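Local coordinates for guanylate kinase (Stenotrophomonas maltophilia, PDB 6WCT), which catalyses the ATP-dependent phosphorylation of GMP to GDP, a step thought to be essential for recycling GMP and, indirectly, cGMP, at residues A[59-62]-A[63-66]; A[156-159]-A[160-163]; A[129-132]-A[133-136]; A[207-210]-A[211-214]. All coordinates share one frame; numbering follows the deposited sequence.

Contact 1. Residues A[59-62]-A[63-66]. With 5GP (guanosine-5'-monophosphate), chain E.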
ATOM      1  N   ALA A  59      -0.822  34.162  10.287  1.00 50.20           N
ATOM      2  CA  ALA A  59      -0.541  35.230   9.336  1.00 52.49           C
ATOM      3  C   ALA A  59       0.014  34.663   8.033  1.00 51.38           C
ATOM      4  O   ALA A  59       0.721  33.657   8.017  1.00 50.62           O
ATOM      5  CB  ALA A  59       0.440  36.242   9.938  1.00 49.97           C
ATOM      6  N   MET A  60      -0.308  35.335   6.934  1.00 52.10           N
ATOM      7  CA  MET A  60       0.185  34.938   5.623  1.00 42.66           C
ATOM      8  C   MET A  60       1.693  35.129   5.542  1.00 53.85           C
ATOM      9  O   MET A  60       2.239  36.119   6.035  1.00 61.41           O
ATOM     10  CB  MET A  60      -0.488  35.790   4.543  1.00 39.95           C
ATOM     11  CG  MET A  60      -1.958  35.484   4.306  1.00 42.12           C
ATOM     12  SD  MET A  60      -2.645  36.540   3.016  1.00 48.24           S
ATOM     13  CE  MET A  60      -1.996  35.674   1.595  1.00 37.39           C
ATOM     14  N   ARG A  61       2.361  34.156   4.990  1.00 50.01           N
ATOM     15  CA  ARG A  61       3.782  34.266   4.724  1.00 53.95           C
ATOM     16  C   ARG A  61       4.014  34.715   3.286  1.00 61.38           C
ATOM     17  O   ARG A  61       3.134  34.573   2.432  1.00 56.34           O
ATOM     18  CB  ARG A  61       4.477  32.925   5.010  1.00 50.77           C
ATOM     19  CG  ARG A  61       4.143  32.379   6.392  1.00 51.98           C
ATOM     20  CD  ARG A  61       4.587  30.932   6.596  1.00 46.80           C
ATOM     21  NE  ARG A  61       4.353  30.518   7.974  1.00 47.90           N
ATOM     22  CZ  ARG A  61       4.347  29.259   8.401  1.00 53.05           C
ATOM     23  NH1 ARG A  61       4.572  28.261   7.558  1.00 53.89           N
ATOM     24  NH2 ARG A  61       4.118  28.998   9.681  1.00 51.19           N
ATOM     25  N   PRO A  62       5.174  35.305   2.992  1.00 65.80           N
ATOM     26  CA  PRO A  62       5.455  35.743   1.618  1.00 60.62           C
ATOM     27  C   PRO A  62       5.336  34.604   0.613  1.00 59.02           C
ATOM     28  O   PRO A  62       5.750  33.468   0.864  1.00 57.59           O
ATOM     29  CB  PRO A  62       6.887  36.279   1.708  1.00 69.51           C
ATOM     30  CG  PRO A  62       7.004  36.751   3.119  1.00 73.91           C
ATOM     31  CD  PRO A  62       6.225  35.742   3.928  1.00 70.89           C
ATOM     32  N   GLY A  63       4.719  34.912  -0.524  1.00 61.92           N
ATOM     33  CA  GLY A  63       4.496  33.946  -1.572  1.00 60.90           C
ATOM     34  C   GLY A  63       3.177  33.218  -1.474  1.00 61.31           C
ATOM     35  O   GLY A  63       2.749  32.598  -2.454  1.00 63.37           O
ATOM     36  N   GLU A  64       2.539  33.250  -0.310  1.00 63.36           N
ATOM     37  CA  GLU A  64       1.244  32.614  -0.122  1.00 53.87           C
ATOM     38  C   GLU A  64       0.119  33.470  -0.694  1.00 44.22           C
ATOM     39  O   GLU A  64       0.160  34.701  -0.653  1.00 48.37           O
ATOM     40  CB  GLU A  64       1.025  32.336   1.359  1.00 52.56           C
ATOM     41  CG  GLU A  64       1.795  31.114   1.846  1.00 51.02           C
ATOM     42  CD  GLU A  64       1.638  30.893   3.323  1.00 46.67           C
ATOM     43  OE1 GLU A  64       1.212  31.847   4.006  1.00 49.52           O
ATOM     44  OE2 GLU A  64       1.919  29.777   3.801  1.00 49.80           O
ATOM     45  N   VAL A  65      -0.886  32.795  -1.244  1.00 45.90           N
ATOM     46  CA  VAL A  65      -2.057  33.423  -1.851  1.00 44.20           C
ATOM     47  C   VAL A  65      -3.283  32.978  -1.072  1.00 39.53           C
ATOM     48  O   VAL A  65      -3.522  31.774  -0.904  1.00 37.12           O
ATOM     49  CB  VAL A  65      -2.194  33.074  -3.340  1.00 50.51           C
ATOM     50  CG1 VAL A  65      -3.442  33.731  -3.932  1.00 46.40           C
ATOM     51  CG2 VAL A  65      -0.948  33.516  -4.093  1.00 53.49           C
ATOM     52  N   ASN A  66      -4.036  33.939  -0.567  1.00 39.10           N
ATOM     53  CA  ASN A  66      -5.260  33.605   0.141  1.00 38.09           C
ATOM     54  C   ASN A  66      -6.269  33.018  -0.841  1.00 40.81           C
ATOM     55  O   ASN A  66      -6.488  33.568  -1.922  1.00 40.43           O
ATOM     56  CB  ASN A  66      -5.796  34.850   0.834  1.00 39.18           C
ATOM     57  CG  ASN A  66      -6.919  34.547   1.772  1.00 41.04           C
ATOM     58  OD1 ASN A  66      -7.281  33.389   1.967  1.00 39.22           O
ATOM     59  ND2 ASN A  66      -7.443  35.581   2.416  1.00 45.97           N
TER
HETATM   60  P   5GP E 301       2.247  25.613   7.854  1.00 45.26           P
HETATM   61  O1P 5GP E 301       1.590  25.870   6.521  1.00 47.58           O
HETATM   62  O2P 5GP E 301       3.771  25.718   7.858  1.00 42.03           O
HETATM   63  O3P 5GP E 301       1.694  26.430   8.995  1.00 37.46           O
HETATM   64  O5' 5GP E 301       1.884  24.140   8.277  1.00 45.44           O
HETATM   65  C5' 5GP E 301       2.008  23.727   9.622  1.00 35.42           C
HETATM   66  C4' 5GP E 301       1.384  22.377   9.805  1.00 37.04           C
HETATM   67  O4' 5GP E 301      -0.060  22.526   9.843  1.00 34.54           O
HETATM   68  C3' 5GP E 301       1.677  21.384   8.665  1.00 39.14           C
HETATM   69  O3' 5GP E 301       1.964  20.098   9.199  1.00 41.08           O
HETATM   70  C2' 5GP E 301       0.347  21.298   7.931  1.00 34.27           C
HETATM   71  O2' 5GP E 301       0.118  20.080   7.259  1.00 35.85           O
HETATM   72  C1' 5GP E 301      -0.626  21.501   9.076  1.00 33.24           C
HETATM   73  N9  5GP E 301      -1.961  21.887   8.650  1.00 40.19           N
HETATM   74  C8  5GP E 301      -2.293  22.495   7.468  1.00 42.51           C
HETATM   75  N7  5GP E 301      -3.581  22.541   7.257  1.00 41.96           N
HETATM   76  C5  5GP E 301      -4.132  21.940   8.376  1.00 40.98           C
HETATM   77  C6  5GP E 301      -5.471  21.650   8.697  1.00 41.09           C
HETATM   78  O6  5GP E 301      -6.457  21.896   8.005  1.00 42.84           O
HETATM   79  N1  5GP E 301      -5.590  20.986   9.905  1.00 43.21           N
HETATM   80  C2  5GP E 301      -4.539  20.633  10.716  1.00 48.14           C
HETATM   81  N2  5GP E 301      -4.830  19.967  11.841  1.00 42.17           N
HETATM   82  N3  5GP E 301      -3.272  20.904  10.422  1.00 40.25           N
HETATM   83  C4  5GP E 301      -3.141  21.545   9.249  1.00 38.75           C
HETATM   84  O   HOH W   1       2.004  36.227   1.024  1.00 53.75           O
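Met-60 opens this surface turn of the GMP-binding region by reaching across to Glu-64, the last residue of a type II beta turn that begins at Arg-61, and to Asn-66 beyond it. Its side chain bends at its last torsion, and that bend brings the methyl CE to 3.3 Å from the backbone O of Glu-64 and 4.0 Å from CB of Asn-66, whose side chain it crosses at about a right angle. Next along the chain, Arg-61 is gripped at its backbone: its N gives a nearly straight bond (169°) to Glu-64 OE1, 2.8 Å away and met from above the carboxylate plane. The two side chains run abreast in the same direction, with guanidinium and carboxylate planes only 14° apart, yet their charged ends do not pair: Glu-64 OE2 forms a salt bridge with Arg-58. Glu-64 thus holds the backbone of one GMP-binding arginine and the side chain of another. Arg-61 runs extended from CG to NE toward the nucleotide phosphate, and NH1 donates to O2P of guanosine-5'-monophosphate at 2.7 Å, with the oxygen at the guanidinium edge, near its plane. Pro-62 and Gly-63 take the two corners of the turn, and Gly-63 has the positive phi (91°) that suits glycine at the second. Across them Glu-64 N donates to Arg-61 O at 3.1 Å, the bond that closes the turn.

Contact 2. Residues A[156-159]-A[160-163]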
ATOM      1  N   GLN A 156      12.590  35.282   2.738  1.00115.76           N
ATOM      2  CA  GLN A 156      13.552  35.776   3.720  1.00109.32           C
ATOM      3  C   GLN A 156      12.958  35.635   5.112  1.00101.68           C
ATOM      4  O   GLN A 156      12.149  36.460   5.544  1.00101.53           O
ATOM      5  CB  GLN A 156      13.921  37.226   3.425  1.00108.87           C
ATOM      6  N   ASP A 157      13.354  34.582   5.817  1.00 93.81           N
ATOM      7  CA  ASP A 157      12.978  34.370   7.207  1.00 81.31           C
ATOM      8  C   ASP A 157      14.180  34.632   8.104  1.00 77.45           C
ATOM      9  O   ASP A 157      15.319  34.311   7.742  1.00 78.31           O
ATOM     10  CB  ASP A 157      12.456  32.952   7.422  1.00 81.13           C
ATOM     11  CG  ASP A 157      10.961  32.916   7.616  1.00 83.69           C
ATOM     12  OD1 ASP A 157      10.434  33.842   8.266  1.00 85.69           O
ATOM     13  OD2 ASP A 157      10.316  31.972   7.113  1.00 85.04           O
ATOM     14  N   SER A 158      13.934  35.230   9.266  1.00 65.26           N
ATOM     15  CA  SER A 158      15.032  35.500  10.171  1.00 61.49           C
ATOM     16  C   SER A 158      15.584  34.196  10.727  1.00 63.01           C
ATOM     17  O   SER A 158      14.946  33.139  10.671  1.00 57.65           O
ATOM     18  CB  SER A 158      14.587  36.401  11.318  1.00 61.43           C
ATOM     19  OG  SER A 158      13.756  35.687  12.212  1.00 55.92           O
ATOM     20  N   GLU A 159      16.790  34.281  11.285  1.00 68.52           N
ATOM     21  CA  GLU A 159      17.373  33.118  11.940  1.00 76.65           C
ATOM     22  C   GLU A 159      16.526  32.674  13.126  1.00 75.33           C
ATOM     23  O   GLU A 159      16.406  31.473  13.397  1.00 77.51           O
ATOM     24  CB  GLU A 159      18.805  33.412  12.373  1.00 87.50           C
ATOM     25  CG  GLU A 159      19.674  32.170  12.416  1.00 91.94           C
ATOM     26  CD  GLU A 159      19.601  31.365  11.126  1.00 90.69           C
ATOM     27  OE1 GLU A 159      19.092  30.218  11.163  1.00 88.80           O
ATOM     28  OE2 GLU A 159      20.045  31.886  10.078  1.00 86.59           O
ATOM     29  N   ALA A 160      15.941  33.629  13.855  1.00 65.36           N
ATOM     30  CA  ALA A 160      15.104  33.266  14.995  1.00 65.23           C
ATOM     31  C   ALA A 160      13.827  32.555  14.552  1.00 63.49           C
ATOM     32  O   ALA A 160      13.364  31.623  15.219  1.00 60.32           O
ATOM     33  CB  ALA A 160      14.754  34.515  15.797  1.00 66.75           C
ATOM     34  N   VAL A 161      13.242  32.980  13.432  1.00 59.24           N
ATOM     35  CA  VAL A 161      12.061  32.292  12.934  1.00 56.02           C
ATOM     36  C   VAL A 161      12.446  30.939  12.351  1.00 63.38           C
ATOM     37  O   VAL A 161      11.732  29.947  12.530  1.00 57.13           O
ATOM     38  CB  VAL A 161      11.307  33.175  11.927  1.00 56.61           C
ATOM     39  CG1 VAL A 161      10.203  32.388  11.251  1.00 55.23           C
ATOM     40  CG2 VAL A 161      10.708  34.354  12.641  1.00 58.35           C
ATOM     41  N   ILE A 162      13.600  30.859  11.688  1.00 67.86           N
ATOM     42  CA  ILE A 162      14.010  29.575  11.130  1.00 70.21           C
ATOM     43  C   ILE A 162      14.257  28.575  12.246  1.00 69.34           C
ATOM     44  O   ILE A 162      13.846  27.414  12.155  1.00 71.36           O
ATOM     45  CB  ILE A 162      15.240  29.737  10.220  1.00 72.68           C
ATOM     46  CG1 ILE A 162      14.845  30.454   8.927  1.00 72.43           C
ATOM     47  CG2 ILE A 162      15.853  28.373   9.904  1.00 62.56           C
ATOM     48  CD1 ILE A 162      15.925  30.453   7.876  1.00 77.82           C
ATOM     49  N   ALA A 163      14.891  29.014  13.333  1.00 71.37           N
ATOM     50  CA  ALA A 163      15.097  28.115  14.464  1.00 66.58           C
ATOM     51  C   ALA A 163      13.771  27.670  15.070  1.00 54.70           C
ATOM     52  O   ALA A 163      13.618  26.506  15.450  1.00 57.04           O
ATOM     53  CB  ALA A 163      15.974  28.787  15.521  1.00 75.68           C
TER
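Ser-158 and Val-161 meet through a side-chain cap at the first turn of helix 159-173. The hydroxyl OG of Ser-158 accepts from Val-161 N at 3.0 Å, with an N-H...O angle of 159°, and so satisfies an amide that has no preceding helical turn to supply a carbonyl. The serine torsion sets this up: chi1 of 72° holds OG between its own backbone N and carbonyl carbon, turned over the start of the helix. The same oxygen lies 3.4 Å from Val-161 CG2, so the methyl packs against the cap. The regular helical bonds begin at once behind it. Ile-162 N donates to Ser-158 O at 2.8 Å, and Ala-163 N to Glu-159 O at 2.9 Å, giving each of the two amides a backbone acceptor. Asp-157, just ahead of the cap, crosses the Val-161 side chain at about a right angle and sets OD1 3.3 Å from CG1. Its other oxygen, OD2, has its charge partner further along the helix, in a salt bridge to Arg-165. The hydrophobic side is made by Ile-162, whose CG1 lies 3.8 Å from Asp-157 CB while its CG2 faces Glu-159 OE1. Glu-159 OE2 makes only a long, weak ion pair with Arg-152 of the preceding helix. Negative charge on Asp-157 would be expected to suit the positive end of the helix dipole. Serine at the N-cap, with its hydroxyl taking the amide three residues on, is the classic side-chain cap of a helix N-terminus.

Contact 3. Residues A[129-132]-A[133-136]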
ATOM      1  N   GLN A 129     -10.363   8.830  14.182  1.00 55.02           N
ATOM      2  CA  GLN A 129     -11.502   8.438  15.016  1.00 57.20           C
ATOM      3  C   GLN A 129     -12.825   8.690  14.312  1.00 71.02           C
ATOM      4  O   GLN A 129     -13.825   8.049  14.650  1.00 68.61           O
ATOM      5  CB  GLN A 129     -11.467   9.175  16.356  1.00 61.59           C
ATOM      6  N   LEU A 130     -12.848   9.622  13.352  1.00 64.69           N
ATOM      7  CA  LEU A 130     -14.066   9.931  12.617  1.00 70.59           C
ATOM      8  C   LEU A 130     -14.234   8.952  11.455  1.00 70.27           C
ATOM      9  O   LEU A 130     -15.328   8.430  11.227  1.00 63.32           O
ATOM     10  CB  LEU A 130     -14.016  11.381  12.117  1.00 68.13           C
ATOM     11  CG  LEU A 130     -14.150  12.518  13.137  1.00 67.38           C
ATOM     12  CD1 LEU A 130     -13.832  13.852  12.482  1.00 61.41           C
ATOM     13  CD2 LEU A 130     -15.522  12.570  13.782  1.00 62.28           C
ATOM     14  N   VAL A 131     -13.173   8.722  10.681  1.00 54.19           N
ATOM     15  CA  VAL A 131     -13.258   7.822   9.532  1.00 54.02           C
ATOM     16  C   VAL A 131     -12.247   6.695   9.722  1.00 68.39           C
ATOM     17  O   VAL A 131     -11.032   6.916   9.581  1.00 62.60           O
ATOM     18  CB  VAL A 131     -13.021   8.571   8.212  1.00 62.47           C
ATOM     19  CG1 VAL A 131     -13.093   7.604   7.041  1.00 59.58           C
ATOM     20  CG2 VAL A 131     -14.028   9.723   8.056  1.00 52.50           C
ATOM     21  N   PRO A 132     -12.707   5.467   9.961  1.00 68.50           N
ATOM     22  CA  PRO A 132     -11.764   4.388  10.311  1.00 62.94           C
ATOM     23  C   PRO A 132     -10.732   4.097   9.235  1.00 71.74           C
ATOM     24  O   PRO A 132      -9.528   4.034   9.530  1.00 65.17           O
ATOM     25  CB  PRO A 132     -12.687   3.186  10.568  1.00 69.61           C
ATOM     26  CG  PRO A 132     -14.015   3.767  10.900  1.00 65.33           C
ATOM     27  CD  PRO A 132     -14.113   5.061  10.119  1.00 66.84           C
ATOM     28  N   GLY A 133     -11.172   3.883   7.997  1.00 66.43           N
ATOM     29  CA  GLY A 133     -10.283   3.349   6.985  1.00 57.74           C
ATOM     30  C   GLY A 133      -9.435   4.374   6.261  1.00 55.83           C
ATOM     31  O   GLY A 133      -9.022   4.139   5.123  1.00 63.74           O
ATOM     32  N   THR A 134      -9.182   5.515   6.901  1.00 49.24           N
ATOM     33  CA  THR A 134      -8.359   6.551   6.290  1.00 50.84           C
ATOM     34  C   THR A 134      -6.966   6.008   5.999  1.00 38.32           C
ATOM     35  O   THR A 134      -6.383   5.291   6.806  1.00 48.47           O
ATOM     36  CB  THR A 134      -8.272   7.770   7.214  1.00 48.89           C
ATOM     37  OG1 THR A 134      -9.583   8.311   7.430  1.00 63.16           O
ATOM     38  CG2 THR A 134      -7.428   8.833   6.612  1.00 36.79           C
ATOM     39  N   VAL A 135      -6.430   6.341   4.832  1.00 50.70           N
ATOM     40  CA  VAL A 135      -5.083   5.938   4.445  1.00 35.82           C
ATOM     41  C   VAL A 135      -4.157   7.104   4.775  1.00 33.41           C
ATOM     42  O   VAL A 135      -4.302   8.189   4.208  1.00 32.21           O
ATOM     43  CB  VAL A 135      -5.015   5.580   2.951  1.00 41.18           C
ATOM     44  CG1 VAL A 135      -3.552   5.307   2.512  1.00 38.59           C
ATOM     45  CG2 VAL A 135      -5.880   4.379   2.664  1.00 43.03           C
ATOM     46  N   THR A 136      -3.186   6.888   5.668  1.00 31.34           N
ATOM     47  CA  THR A 136      -2.360   7.988   6.176  1.00 34.16           C
ATOM     48  C   THR A 136      -0.889   7.764   5.828  1.00 30.16           C
ATOM     49  O   THR A 136      -0.374   6.657   5.990  1.00 36.64           O
ATOM     50  CB  THR A 136      -2.543   8.161   7.689  1.00 35.32           C
ATOM     51  OG1 THR A 136      -2.034   7.012   8.355  1.00 36.08           O
ATOM     52  CG2 THR A 136      -4.059   8.311   8.067  1.00 32.74           C
TER
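Val-131 and Thr-134 form the tight side of a type I beta turn that leads out of helix 121-130. The hydroxyl OG1 of Thr-134 donates to Val-131 O at 2.9 Å, tilted 34° from the carbonyl plane, so a side chain ties the first residue of the turn to the last. With chi1 at -61°, OG1 stands beside the backbone N of Thr-134, on the side of the turn where Val-131 lies. There the valine adds a nonpolar flank: its CB is 3.5 Å and its CG1 3.6 Å from the same oxygen, and the two side chains cross at about a right angle. On the looser side, Pro-132 and Gly-133, the two exposed corner residues, meet little beyond their own peptide link. Val-131 is the first residue to depart from helical backbone angles, and by Val-135 the chain has become strand 135-140. The buried face fits between several elements: Val-131 rests on Leu-24 and Phe-88, while Thr-134 packs on Leu-24 and Ile-26 of strand 24-28 and on Val-127 of helix 121-130. Beyond the turn, backbone bonds join Val-135 to strand 24-28 and Thr-136 to strand 181-184, placing strand 135-140 between them in the parallel sheet.

Contact 4. Residues A[207-210]-A[211-214]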
ATOM      1  N   GLU A 207     -11.559  -5.106   0.680  1.00 54.41           N
ATOM      2  CA  GLU A 207     -12.902  -4.618   1.005  1.00 62.28           C
ATOM      3  C   GLU A 207     -13.405  -3.630  -0.036  1.00 55.38           C
ATOM      4  O   GLU A 207     -14.593  -3.638  -0.377  1.00 59.61           O
ATOM      5  CB  GLU A 207     -12.925  -3.990   2.400  1.00 63.22           C
ATOM      6  CG  GLU A 207     -12.753  -4.995   3.527  1.00 69.28           C
ATOM      7  CD  GLU A 207     -13.796  -6.111   3.492  1.00 80.91           C
ATOM      8  OE1 GLU A 207     -14.933  -5.868   3.031  1.00 85.02           O
ATOM      9  OE2 GLU A 207     -13.473  -7.243   3.908  1.00 82.53           O
ATOM     10  N   ALA A 208     -12.509  -2.793  -0.572  1.00 49.19           N
ATOM     11  CA  ALA A 208     -12.877  -1.884  -1.652  1.00 54.15           C
ATOM     12  C   ALA A 208     -13.191  -2.648  -2.930  1.00 55.92           C
ATOM     13  O   ALA A 208     -14.115  -2.281  -3.665  1.00 55.03           O
ATOM     14  CB  ALA A 208     -11.763  -0.858  -1.884  1.00 51.17           C
ATOM     15  N   GLN A 209     -12.415  -3.698  -3.227  1.00 55.87           N
ATOM     16  CA  GLN A 209     -12.633  -4.451  -4.459  1.00 56.02           C
ATOM     17  C   GLN A 209     -13.909  -5.276  -4.397  1.00 66.26           C
ATOM     18  O   GLN A 209     -14.546  -5.510  -5.434  1.00 64.78           O
ATOM     19  CB  GLN A 209     -11.433  -5.350  -4.759  1.00 52.31           C
ATOM     20  CG  GLN A 209     -10.176  -4.571  -5.199  1.00 56.87           C
ATOM     21  CD  GLN A 209     -10.276  -4.043  -6.627  1.00 56.46           C
ATOM     22  OE1 GLN A 209     -11.163  -3.254  -6.948  1.00 59.82           O
ATOM     23  NE2 GLN A 209      -9.355  -4.468  -7.483  1.00 51.76           N
ATOM     24  N   LYS A 210     -14.301  -5.726  -3.205  1.00 70.72           N
ATOM     25  CA  LYS A 210     -15.567  -6.442  -3.091  1.00 69.04           C
ATOM     26  C   LYS A 210     -16.726  -5.562  -3.535  1.00 71.22           C
ATOM     27  O   LYS A 210     -17.650  -6.040  -4.195  1.00 69.52           O
ATOM     28  CB  LYS A 210     -15.780  -6.930  -1.658  1.00 63.55           C
ATOM     29  CG  LYS A 210     -14.985  -8.178  -1.320  1.00 69.55           C
ATOM     30  CD  LYS A 210     -14.953  -8.444   0.172  1.00 69.94           C
ATOM     31  CE  LYS A 210     -16.269  -8.993   0.666  1.00 74.37           C
ATOM     32  NZ  LYS A 210     -16.218  -9.231   2.128  1.00 78.25           N
ATOM     33  N   VAL A 211     -16.661  -4.264  -3.227  1.00 70.60           N
ATOM     34  CA  VAL A 211     -17.711  -3.335  -3.632  1.00 68.90           C
ATOM     35  C   VAL A 211     -17.613  -3.039  -5.123  1.00 71.63           C
ATOM     36  O   VAL A 211     -18.601  -3.137  -5.861  1.00 73.70           O
ATOM     37  CB  VAL A 211     -17.613  -2.030  -2.818  1.00 67.73           C
ATOM     38  CG1 VAL A 211     -18.686  -1.027  -3.281  1.00 68.63           C
ATOM     39  CG2 VAL A 211     -17.662  -2.291  -1.316  1.00 65.52           C
ATOM     40  N   ARG A 212     -16.419  -2.652  -5.581  1.00 68.92           N
ATOM     41  CA  ARG A 212     -16.232  -2.256  -6.976  1.00 67.10           C
ATOM     42  C   ARG A 212     -16.617  -3.373  -7.942  1.00 71.43           C
ATOM     43  O   ARG A 212     -17.204  -3.111  -8.999  1.00 74.91           O
ATOM     44  CB  ARG A 212     -14.781  -1.827  -7.189  1.00 59.04           C
ATOM     45  CG  ARG A 212     -14.506  -1.195  -8.536  1.00 63.42           C
ATOM     46  CD  ARG A 212     -13.102  -0.608  -8.575  1.00 63.78           C
ATOM     47  NE  ARG A 212     -12.986   0.509  -7.642  1.00 63.01           N
ATOM     48  CZ  ARG A 212     -12.202   0.521  -6.566  1.00 56.31           C
ATOM     49  NH1 ARG A 212     -11.431  -0.525  -6.284  1.00 50.15           N
ATOM     50  NH2 ARG A 212     -12.184   1.588  -5.774  1.00 54.90           N
ATOM     51  N   HIS A 213     -16.334  -4.625  -7.582  1.00 69.93           N
ATOM     52  CA  HIS A 213     -16.550  -5.766  -8.467  1.00 69.24           C
ATOM     53  C   HIS A 213     -17.546  -6.763  -7.883  1.00 70.92           C
ATOM     54  O   HIS A 213     -17.435  -7.970  -8.122  1.00 69.53           O
ATOM     55  CB  HIS A 213     -15.227  -6.467  -8.784  1.00 64.21           C
ATOM     56  CG  HIS A 213     -14.238  -5.602  -9.501  1.00 65.79           C
ATOM     57  ND1 HIS A 213     -13.260  -4.886  -8.844  1.00 63.39           N
ATOM     58  CD2 HIS A 213     -14.076  -5.340 -10.820  1.00 66.11           C
ATOM     59  CE1 HIS A 213     -12.534  -4.223  -9.727  1.00 57.79           C
ATOM     60  NE2 HIS A 213     -13.012  -4.479 -10.933  1.00 68.83           N
ATOM     61  N   ALA A 214     -18.516  -6.271  -7.106  1.00 71.12           N
ATOM     62  CA  ALA A 214     -19.483  -7.155  -6.458  1.00 70.00           C
ATOM     63  C   ALA A 214     -20.165  -8.071  -7.465  1.00 73.17           C
ATOM     64  O   ALA A 214     -20.295  -9.279  -7.236  1.00 81.89           O
ATOM     65  CB  ALA A 214     -20.522  -6.332  -5.694  1.00 66.06           C
TER
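Gln-209 meets Arg-212 and His-213 one helical turn further on, near the end of helix 206-212. Its CB points away from these residues, but a bend at chi2 brings the chain back through CG, and CD arrives 3.7 Å from Arg-212 NH1 and 3.8 Å from His-213 ND1. At the tip, OE1 takes a hydrogen bond from Arg-212 NH1 at 2.8 Å. The donor stands 48° out of the amide carbonyl plane, whereas OE1 lies close to the guanidinium plane, with amide and guanidinium turned 53° apart. OE1 also touches the edge of the imidazole, 3.2 Å from His-213 CE1; the histidine side chain runs beside that of Gln-209, pointing the same way, with ring and amide planes 75° apart. NE2 turns to the second subunit, where it bonds to Val-182 O. The backbone beneath is the close of an alpha helix: Arg-212 N donates to Ala-208 O at 3.0 Å and His-213 N to Gln-209 O at 2.9 Å, before His-213 becomes the N-cap of helix 214-221. Arg-212 NH1 has a further acceptor in Arg-203 O. Lys-210 NZ bonds to Asn-177 of the second subunit, and His-213 packs on Val-184 of that subunit.

Along the chain the order is contact 1, contact 3, contact 2, contact 4. Contacts 1 and 2 lie on one side of the chain's centre, their centres 16 Å apart and their nearest atoms about 6 Å apart; Asp-157 of contact 2 comes within about 6 Å of the side chain of Arg-61 in contact 1, close to the phosphate end of the bound GMP. Contact 3 lies on the opposite side, 30 Å from contact 1 between centres, where helix 121-130 turns into strand 135-140, an inner strand of the parallel sheet. Contact 4, 18 Å from contact 3, lies on helix 206-212 and its end, which touch the second subunit. The phosphate-binding turn of contact 1 and the interface helix of contact 4 therefore lie far apart, about 43 Å between centres.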